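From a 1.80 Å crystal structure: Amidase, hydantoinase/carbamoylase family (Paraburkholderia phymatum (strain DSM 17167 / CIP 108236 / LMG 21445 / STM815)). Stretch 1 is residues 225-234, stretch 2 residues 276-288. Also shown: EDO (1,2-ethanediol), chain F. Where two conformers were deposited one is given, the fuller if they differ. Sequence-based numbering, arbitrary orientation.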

ATOM      1  N   ARG A 225      10.379  -8.006   3.574  1.00 21.78           N
ATOM      2  CA  ARG A 225       9.772  -8.476   2.335  0.53 22.33           C
ATOM      3  C   ARG A 225       9.264  -9.897   2.510  1.00 25.04           C
ATOM      4  O   ARG A 225       9.899 -10.708   3.190  1.00 21.25           O
ATOM      5  CB  ARG A 225      10.778  -8.460   1.180  0.53 24.37           C
ATOM      6  CG  ARG A 225      11.249  -7.090   0.738  0.53 33.47           C
ATOM      7  CD  ARG A 225      12.229  -7.227  -0.434  0.53 40.75           C
ATOM      8  NE  ARG A 225      12.747  -5.932  -0.874  0.53 49.27           N
ATOM      9  CZ  ARG A 225      13.887  -5.767  -1.538  0.53 48.47           C
ATOM     10  NH1 ARG A 225      14.644  -6.816  -1.826  0.53 46.32           N
ATOM     11  NH2 ARG A 225      14.282  -4.550  -1.894  0.53 51.12           N
ATOM     12  N   PHE A 226       8.141 -10.199   1.861  1.00 19.36           N
ATOM     13  CA  PHE A 226       7.533 -11.520   1.873  1.00 18.24           C
ATOM     14  C   PHE A 226       7.385 -11.972   0.435  1.00 22.04           C
ATOM     15  O   PHE A 226       6.863 -11.225  -0.398  1.00 21.03           O
ATOM     16  CB  PHE A 226       6.180 -11.488   2.592  1.00 17.30           C
ATOM     17  CG  PHE A 226       6.324 -11.142   4.034  1.00 20.95           C
ATOM     18  CD1 PHE A 226       6.407  -9.812   4.433  1.00 20.79           C
ATOM     19  CD2 PHE A 226       6.469 -12.142   4.981  1.00 21.81           C
ATOM     20  CE1 PHE A 226       6.586  -9.471   5.774  1.00 19.05           C
ATOM     21  CE2 PHE A 226       6.653 -11.816   6.332  1.00 21.00           C
ATOM     22  CZ  PHE A 226       6.714 -10.475   6.723  1.00 18.53           C
ATOM     23  N   ILE A 227       7.897 -13.164   0.132  1.00 19.00           N
ATOM     24  CA  ILE A 227       7.915 -13.665  -1.232  1.00 18.77           C
ATOM     25  C   ILE A 227       7.075 -14.923  -1.256  1.00 22.90           C
ATOM     26  O   ILE A 227       7.479 -15.960  -0.713  1.00 22.67           O
ATOM     27  CB  ILE A 227       9.334 -13.944  -1.740  1.00 20.50           C
ATOM     28  CG1 ILE A 227      10.190 -12.661  -1.728  1.00 24.39           C
ATOM     29  CG2 ILE A 227       9.262 -14.495  -3.151  1.00 23.85           C
ATOM     30  CD1 ILE A 227      10.873 -12.385  -0.403  1.00 29.51           C
ATOM     31  N   GLY A 228       5.907 -14.830  -1.881  1.00 19.06           N
ATOM     32  CA  GLY A 228       5.029 -15.961  -2.041  1.00 18.83           C
ATOM     33  C   GLY A 228       4.779 -16.235  -3.512  1.00 26.38           C
ATOM     34  O   GLY A 228       5.726 -16.277  -4.302  1.00 23.84           O
ATOM     35  N   GLN A 229       3.515 -16.417  -3.894  1.00 21.20           N
ATOM     36  CA  GLN A 229       3.176 -16.764  -5.264  1.00 23.41           C
ATOM     37  C   GLN A 229       1.878 -16.068  -5.656  1.00 21.54           C
ATOM     38  O   GLN A 229       0.894 -16.144  -4.922  1.00 22.55           O
ATOM     39  CB  GLN A 229       3.035 -18.277  -5.396  1.00 30.64           C
ATOM     40  CG  GLN A 229       2.653 -18.783  -6.749  1.00 39.10           C
ATOM     41  CD  GLN A 229       2.562 -20.287  -6.739  1.00 47.41           C
ATOM     42  OE1 GLN A 229       3.578 -20.973  -6.789  1.00 51.59           O
ATOM     43  NE2 GLN A 229       1.344 -20.810  -6.626  1.00 56.07           N
ATOM     44  N   ARG A 230       1.895 -15.375  -6.792  1.00 20.36           N
ATOM     45  CA  ARG A 230       0.678 -14.790  -7.342  1.00 24.96           C
ATOM     46  C   ARG A 230      -0.280 -15.899  -7.751  1.00 24.69           C
ATOM     47  O   ARG A 230       0.149 -16.941  -8.250  1.00 22.27           O
ATOM     48  CB  ARG A 230       1.014 -13.940  -8.569  1.00 31.54           C
ATOM     49  CG  ARG A 230       0.830 -12.467  -8.421  1.00 45.82           C
ATOM     50  CD  ARG A 230       1.177 -11.749  -9.722  1.00 37.55           C
ATOM     51  NE  ARG A 230       2.005 -10.573  -9.467  1.00 41.30           N
ATOM     52  CZ  ARG A 230       2.192  -9.594 -10.341  1.00 39.36           C
ATOM     53  NH1 ARG A 230       2.949  -8.553 -10.022  1.00 37.12           N
ATOM     54  NH2 ARG A 230       1.604  -9.654 -11.530  1.00 46.88           N
ATOM     55  N   ASN A 231      -1.582 -15.664  -7.580  1.00 21.92           N
ATOM     56  CA  ASN A 231      -2.587 -16.640  -7.999  1.00 20.42           C
ATOM     57  C   ASN A 231      -3.906 -15.920  -8.243  1.00 21.97           C
ATOM     58  O   ASN A 231      -4.149 -14.825  -7.733  1.00 19.74           O
ATOM     59  CB  ASN A 231      -2.817 -17.742  -6.953  1.00 20.34           C
ATOM     60  CG  ASN A 231      -1.869 -18.921  -7.080  1.00 27.78           C
ATOM     61  OD1 ASN A 231      -1.123 -19.223  -6.142  1.00 29.80           O
ATOM     62  ND2 ASN A 231      -1.942 -19.642  -8.208  1.00 26.44           N
ATOM     63  N   HIS A 232      -4.757 -16.558  -9.036  1.00 20.66           N
ATOM     64  CA  HIS A 232      -6.101 -16.045  -9.266  1.00 20.34           C
ATOM     65  C   HIS A 232      -6.910 -16.192  -7.978  1.00 18.52           C
ATOM     66  O   HIS A 232      -7.004 -17.292  -7.426  1.00 20.46           O
ATOM     67  CB  HIS A 232      -6.724 -16.827 -10.422  1.00 21.30           C
ATOM     68  CG  HIS A 232      -8.049 -16.297 -10.884  1.00 27.62           C
ATOM     69  ND1 HIS A 232      -9.151 -16.225 -10.060  1.00 27.44           N
ATOM     70  CD2 HIS A 232      -8.459 -15.855 -12.099  1.00 32.96           C
ATOM     71  CE1 HIS A 232     -10.175 -15.731 -10.737  1.00 31.66           C
ATOM     72  NE2 HIS A 232      -9.782 -15.496 -11.978  1.00 31.77           N
ATOM     73  N   ALA A 233      -7.478 -15.084  -7.487  1.00 20.62           N
ATOM     74  CA  ALA A 233      -8.132 -15.096  -6.182  1.00 18.30           C
ATOM     75  C   ALA A 233      -9.453 -15.860  -6.168  1.00 21.79           C
ATOM     76  O   ALA A 233      -9.989 -16.105  -5.080  1.00 20.72           O
ATOM     77  CB  ALA A 233      -8.388 -13.667  -5.702  1.00 20.01           C
ATOM     78  N   GLY A 234     -10.005 -16.193  -7.329  1.00 21.34           N
ATOM     79  CA  GLY A 234     -11.256 -16.933  -7.393  1.00 20.68           C
ATOM     80  C   GLY A 234     -11.032 -18.425  -7.583  1.00 22.89           C
ATOM     81  O   GLY A 234     -11.703 -19.253  -6.968  1.00 22.87           O
ATOM     82  N   LEU A 276       1.185  -4.404  -1.023  1.00 18.09           N
ATOM     83  CA  LEU A 276       0.947  -5.722  -1.596  1.00 18.05           C
ATOM     84  C   LEU A 276       1.069  -5.635  -3.112  1.00 24.20           C
ATOM     85  O   LEU A 276       0.623  -4.661  -3.730  1.00 22.00           O
ATOM     86  CB  LEU A 276      -0.441  -6.284  -1.236  1.00 19.68           C
ATOM     87  CG  LEU A 276      -0.896  -6.229   0.225  1.00 24.57           C
ATOM     88  CD1 LEU A 276      -2.191  -7.045   0.443  1.00 18.48           C
ATOM     89  CD2 LEU A 276       0.188  -6.639   1.209  1.00 22.53           C
ATOM     90  N   ASP A 277       1.675  -6.665  -3.699  1.00 19.15           N
ATOM     91  CA  ASP A 277       1.896  -6.723  -5.136  0.53 20.57           C
ATOM     92  C   ASP A 277       1.122  -7.904  -5.708  1.00 24.71           C
ATOM     93  O   ASP A 277       1.329  -9.047  -5.272  1.00 21.75           O
ATOM     94  CB  ASP A 277       3.387  -6.846  -5.446  0.53 25.32           C
ATOM     95  CG  ASP A 277       3.660  -6.924  -6.923  0.53 28.49           C
ATOM     96  OD1 ASP A 277       3.876  -8.044  -7.432  0.53 26.81           O
ATOM     97  OD2 ASP A 277       3.629  -5.861  -7.573  0.53 27.17           O
ATOM     98  N   PRO A 278       0.235  -7.713  -6.696  1.00 20.14           N
ATOM     99  CA  PRO A 278       0.119  -6.435  -7.412  1.00 22.86           C
ATOM    100  C   PRO A 278      -0.850  -5.424  -6.828  1.00 25.97           C
ATOM    101  O   PRO A 278      -0.853  -4.274  -7.291  1.00 28.40           O
ATOM    102  CB  PRO A 278      -0.380  -6.882  -8.798  1.00 25.14           C
ATOM    103  CG  PRO A 278      -1.233  -8.086  -8.507  1.00 25.31           C
ATOM    104  CD  PRO A 278      -0.533  -8.797  -7.350  1.00 20.27           C
ATOM    105  N   GLY A 279      -1.668  -5.807  -5.850  1.00 20.42           N
ATOM    106  CA  GLY A 279      -2.575  -4.858  -5.226  1.00 22.17           C
ATOM    107  C   GLY A 279      -3.911  -4.761  -5.939  1.00 23.60           C
ATOM    108  O   GLY A 279      -4.484  -3.673  -6.031  1.00 27.51           O
ATOM    109  N   SER A 280      -4.408  -5.887  -6.445  1.00 23.34           N
ATOM    110  CA  SER A 280      -5.666  -6.006  -7.183  1.00 28.74           C
ATOM    111  C   SER A 280      -6.648  -6.890  -6.426  1.00 26.99           C
ATOM    112  O   SER A 280      -6.247  -7.871  -5.797  1.00 22.44           O
ATOM    113  CB  SER A 280      -5.468  -6.658  -8.583  1.00 32.36           C
ATOM    114  OG  SER A 280      -4.468  -6.007  -9.332  1.00 50.32           O
ATOM    115  N   PHE A 281      -7.950  -6.590  -6.570  1.00 25.95           N
ATOM    116  CA  PHE A 281      -8.991  -7.382  -5.908  1.00 24.29           C
ATOM    117  C   PHE A 281      -8.868  -8.873  -6.188  1.00 23.19           C
ATOM    118  O   PHE A 281      -9.097  -9.695  -5.297  1.00 23.39           O
ATOM    119  CB  PHE A 281     -10.387  -6.936  -6.368  1.00 23.91           C
ATOM    120  CG  PHE A 281     -11.058  -5.908  -5.478  1.00 36.16           C
ATOM    121  CD1 PHE A 281     -11.487  -6.237  -4.194  1.00 27.17           C
ATOM    122  CD2 PHE A 281     -11.309  -4.633  -5.952  1.00 44.35           C
ATOM    123  CE1 PHE A 281     -12.127  -5.313  -3.400  1.00 33.33           C
ATOM    124  CE2 PHE A 281     -11.943  -3.696  -5.145  1.00 48.17           C
ATOM    125  CZ  PHE A 281     -12.348  -4.045  -3.864  1.00 37.90           C
ATOM    126  N   SER A 282      -8.597  -9.253  -7.442  1.00 22.39           N
ATOM    127  CA  SER A 282      -8.734 -10.648  -7.848  1.00 21.64           C
ATOM    128  C   SER A 282      -7.403 -11.385  -7.980  1.00 21.52           C
ATOM    129  O   SER A 282      -7.351 -12.438  -8.628  1.00 21.88           O
ATOM    130  CB  SER A 282      -9.511 -10.737  -9.161  1.00 25.31           C
ATOM    131  OG  SER A 282     -10.841 -10.278  -8.976  1.00 25.96           O
ATOM    132  N   VAL A 283      -6.336 -10.873  -7.375  1.00 20.93           N
ATOM    133  CA  VAL A 283      -5.032 -11.533  -7.417  1.00 19.34           C
ATOM    134  C   VAL A 283      -4.513 -11.732  -5.995  1.00 18.51           C
ATOM    135  O   VAL A 283      -4.306 -10.758  -5.261  1.00 21.78           O
ATOM    136  CB  VAL A 283      -4.019 -10.726  -8.247  1.00 25.11           C
ATOM    137  CG1 VAL A 283      -2.696 -11.483  -8.336  1.00 20.72           C
ATOM    138  CG2 VAL A 283      -4.594 -10.424  -9.648  1.00 25.87           C
ATOM    139  N   VAL A 284      -4.302 -12.990  -5.611  1.00 20.42           N
ATOM    140  CA  VAL A 284      -3.570 -13.323  -4.391  1.00 17.38           C
ATOM    141  C   VAL A 284      -2.182 -12.694  -4.505  1.00 17.53           C
ATOM    142  O   VAL A 284      -1.470 -12.982  -5.476  1.00 20.13           O
ATOM    143  CB  VAL A 284      -3.469 -14.849  -4.215  1.00 17.71           C
ATOM    144  CG1 VAL A 284      -2.736 -15.188  -2.913  1.00 20.78           C
ATOM    145  CG2 VAL A 284      -4.864 -15.504  -4.294  1.00 20.19           C
ATOM    146  N   PRO A 285      -1.775 -11.824  -3.574  1.00 18.62           N
ATOM    147  CA  PRO A 285      -0.475 -11.136  -3.700  1.00 17.83           C
ATOM    148  C   PRO A 285       0.684 -12.120  -3.659  1.00 20.15           C
ATOM    149  O   PRO A 285       0.794 -12.927  -2.737  1.00 18.86           O
ATOM    150  CB  PRO A 285      -0.438 -10.201  -2.480  1.00 20.57           C
ATOM    151  CG  PRO A 285      -1.855 -10.094  -1.989  1.00 21.61           C
ATOM    152  CD  PRO A 285      -2.550 -11.376  -2.403  1.00 16.92           C
ATOM    153  N   GLY A 286       1.580 -12.011  -4.640  1.00 18.66           N
ATOM    154  CA  GLY A 286       2.770 -12.847  -4.664  1.00 21.71           C
ATOM    155  C   GLY A 286       3.963 -12.259  -3.927  1.00 23.68           C
ATOM    156  O   GLY A 286       4.935 -12.965  -3.624  1.00 22.66           O
ATOM    157  N   LYS A 287       3.905 -10.959  -3.652  1.00 18.73           N
ATOM    158  CA  LYS A 287       4.936 -10.261  -2.892  1.00 18.37           C
ATOM    159  C   LYS A 287       4.277  -9.216  -2.009  1.00 20.97           C
ATOM    160  O   LYS A 287       3.204  -8.699  -2.331  1.00 20.64           O
ATOM    161  CB  LYS A 287       5.973  -9.571  -3.793  1.00 20.28           C
ATOM    162  CG  LYS A 287       6.794 -10.524  -4.659  1.00 29.99           C
ATOM    163  CD  LYS A 287       7.801  -9.757  -5.524  1.00 36.41           C
ATOM    164  CE  LYS A 287       8.619 -10.712  -6.396  1.00 54.54           C
ATOM    165  NZ  LYS A 287       9.515  -9.990  -7.355  1.00 61.36           N
ATOM    166  N   ALA A 288       4.946  -8.889  -0.902  1.00 18.41           N
ATOM    167  CA  ALA A 288       4.444  -7.905   0.045  1.00 18.21           C
ATOM    168  C   ALA A 288       5.633  -7.356   0.823  1.00 17.10           C
ATOM    169  O   ALA A 288       6.600  -8.082   1.083  1.00 22.55           O
ATOM    170  CB  ALA A 288       3.419  -8.515   1.000  1.00 16.41           C
TER
HETATM  171  C1  EDO F 505     -13.001 -22.145  -6.498  1.00 32.76           C
HETATM  172  O1  EDO F 505     -13.581 -20.941  -5.932  1.00 26.96           O
HETATM  173  C2  EDO F 505     -11.803 -22.647  -5.688  1.00 42.95           C
HETATM  174  O2  EDO F 505     -12.235 -23.432  -4.570  1.00 34.71           O
HETATM  175  O   HOH W   1       3.221 -10.717  -7.135  1.00 36.48           O
HETATM  176  O   HOH W   2       3.234  -5.815 -10.224  1.00 62.28           O

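Two antiparallel strands can stay paired across an irregularity if the loop residues keep supplying hydrogen bonds, and this pair of stretches illustrates the principle. Stretch 2, followed from its start, first offers a charge. The carboxylate of Asp277 receives the guanidinium of Arg230 in a salt bridge, NH1 of Arg230 lying 2.8 Å from OD1 of Asp277, near the guanidinium plane, where N-H groups point. A water also bridges the two side chains, accepting from Arg230 NE (2.6 Å) and donating to Asp277 OD1 (2.8 Å). The next residue, Pro278, follows a cis peptide bond and lays its CD over one face of the same guanidinium, 3.8 Å from Arg230 NE.

The backbones engage within the type I turn from Ser280 to Val283. Ser282 O accepts from Ala233 N at 2.9 Å, and the first ladder follows, pairing Val283 with His232 and Val284 with Asn231. Val284 N donates to Asn231 O at 2.8 Å; the return bond, Asn231 N to Val284 O, is weak at 3.4 Å. Val283 CG1 meets the aliphatic part of Arg230 at CG (3.7 Å), while Val284 CG2 packs 4.2 Å from Ala233 CB, an apolar contact beside the polar backbone.

The register then shifts by one residue. At Gly286 the chains come close, its CA 3.4 Å from Arg230 N; a CB here would point toward stretch 1 and clash with that nitrogen, so the absence of a side chain permits the approach. Gly286 O also accepts from Gly228 N at 2.7 Å, bonding the loops between the ladders. Pairing resumes with Lys287 opposite Ile227 and Ala288 opposite Phe226. Two hydrogen bonds close this last pair, Phe226 N to Ala288 O at 2.7 Å and Ala288 N to Phe226 O at 3.1 Å, while their CB atoms, Phe226 CB and Ala288 CB, lie 4.4 Å apart on one sheet face.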